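Local coordinates for mandelate racemase/muconate lactonizing enzyme family protein (Roseovarius nubinhibens ISM, PDB 3U4F) that binds magnesium in an enolase-superfamily TIM barrel and may act as a hydro-lyase or racemase, at residues Val168-Glu173 and Ile204-Cys209. Sequence-based numbering, arbitrary orientation.
Sequences VRAGAE and IDANSC. With MG (magnesium ion), chain E; GAI (guanidine), chain F.
V168 pairs with I204, and R169 with D205, where two parallel strands of the enolase-superfamily TIM barrel, joined by a beta-alpha-beta crossover through helix 184-196, run out into the active site. V168 O accepts a hydrogen bond from D205 N at 3.0 Å, while the branched V168 side chain suits the outer face, where CG2 meets I204 CG1 at 4.0 Å beneath that helix. R169 faces the barrel interior instead. Bent at chi2 (-73°), its chain places the guanidinium with D205 CB over one face and the bound guanidine at the edge, R169 NH2 being 2.9 Å from guanidine N1; NE is held by the carbonyl of S140. D205, with E231 and E257, binds magnesium through OD2, and its OD1 accepts a hydrogen bond from N207 N, closing an Asx turn that steadies the carboxylate. A170 N, just past the strand, completes the R169-D205 bridge by donating to D205 O at 2.9 Å, and the small A170 methyl fits against I204 CD1. G171 has a positive phi (67°), a conformation glycine takes easily, and its bare CA lies 3.9 Å from C209 SG. Beyond it, A172 N donates to C209 SG at 3.6 Å, with an N-H...S angle of 155°.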
# COMPACT_ATOMS: atom_id res chain seq x y z
N VAL A 168 -21.60 -16.86 6.20
CA VAL A 168 -21.26 -16.69 7.61
C VAL A 168 -19.73 -16.73 7.77
O VAL A 168 -19.01 -16.88 6.79
CB VAL A 168 -21.95 -17.78 8.50
CG1 VAL A 168 -23.45 -17.71 8.32
CG2 VAL A 168 -21.43 -19.13 8.15
N ARG A 169 -19.23 -16.55 8.99
CA ARG A 169 -17.80 -16.43 9.22
C ARG A 169 -17.23 -17.70 9.86
O ARG A 169 -17.88 -18.30 10.71
CB ARG A 169 -17.54 -15.25 10.14
CG ARG A 169 -18.11 -13.93 9.61
CD ARG A 169 -17.27 -13.41 8.42
NE ARG A 169 -18.09 -12.57 7.53
CZ ARG A 169 -17.62 -11.93 6.48
NH1 ARG A 169 -16.31 -11.95 6.23
NH2 ARG A 169 -18.45 -11.26 5.68
N ALA A 170 -16.01 -18.05 9.48
CA ALA A 170 -15.22 -19.12 10.13
C ALA A 170 -14.01 -18.53 10.83
O ALA A 170 -13.53 -17.46 10.45
CB ALA A 170 -14.75 -20.11 9.09
N GLY A 171 -13.50 -19.23 11.84
CA GLY A 171 -12.23 -18.82 12.46
C GLY A 171 -12.34 -17.50 13.19
O GLY A 171 -13.42 -17.06 13.53
N ALA A 172 -11.19 -16.89 13.45
CA ALA A 172 -11.14 -15.53 13.96
C ALA A 172 -10.50 -14.69 12.85
O ALA A 172 -9.69 -15.21 12.07
CB ALA A 172 -10.31 -15.48 15.24
N GLU A 173 -10.87 -13.41 12.76
CA GLU A 173 -10.35 -12.53 11.71
C GLU A 173 -8.83 -12.40 11.83
O GLU A 173 -8.34 -11.99 12.88
CB GLU A 173 -10.99 -11.16 11.85
CG GLU A 173 -10.60 -10.16 10.76
CD GLU A 173 -11.25 -8.79 11.03
OE1 GLU A 173 -12.48 -8.73 11.11
OE2 GLU A 173 -10.52 -7.80 11.22
N ILE A 204 -18.92 -19.37 3.20
CA ILE A 204 -18.26 -19.03 4.46
C ILE A 204 -17.02 -18.24 4.13
O ILE A 204 -16.46 -18.36 3.03
CB ILE A 204 -17.92 -20.32 5.31
CG1 ILE A 204 -17.71 -19.98 6.80
CG2 ILE A 204 -16.76 -21.11 4.71
CD1 ILE A 204 -17.98 -21.21 7.74
N ASP A 205 -16.56 -17.46 5.10
CA ASP A 205 -15.41 -16.59 4.87
C ASP A 205 -14.55 -16.69 6.14
O ASP A 205 -15.04 -16.43 7.23
CB ASP A 205 -15.94 -15.17 4.67
CG ASP A 205 -14.89 -14.20 4.14
OD1 ASP A 205 -13.68 -14.41 4.36
OD2 ASP A 205 -15.29 -13.20 3.47
N ALA A 206 -13.28 -17.06 5.97
CA ALA A 206 -12.34 -17.27 7.09
C ALA A 206 -11.47 -16.06 7.35
O ALA A 206 -10.63 -16.06 8.26
CB ALA A 206 -11.47 -18.51 6.81
N ASN A 207 -11.62 -15.04 6.53
CA ASN A 207 -10.82 -13.80 6.66
C ASN A 207 -9.38 -14.02 7.10
O ASN A 207 -8.93 -13.45 8.13
CB ASN A 207 -11.52 -12.83 7.61
CG ASN A 207 -12.83 -12.30 7.04
OD1 ASN A 207 -12.85 -11.36 6.22
ND2 ASN A 207 -13.91 -12.89 7.47
N SER A 208 -8.67 -14.83 6.33
CA SER A 208 -7.19 -14.97 6.48
C SER A 208 -6.72 -15.71 7.71
O SER A 208 -5.57 -15.55 8.14
CB SER A 208 -6.50 -13.59 6.41
OG SER A 208 -6.46 -13.09 5.08
N CYS A 209 -7.59 -16.53 8.29
CA CYS A 209 -7.29 -17.17 9.58
C CYS A 209 -6.28 -18.31 9.51
O CYS A 209 -5.37 -18.38 10.34
CB CYS A 209 -8.58 -17.71 10.17
SG CYS A 209 -8.37 -18.37 11.84
MG MG E . -14.34 -11.62 2.40
C GAI F . -16.30 -10.18 3.23
N1 GAI F . -17.35 -9.51 3.64
N2 GAI F . -15.10 -10.24 3.91
N3 GAI F . -16.33 -10.82 2.05
O HOH W 1 -12.62 -12.30 3.12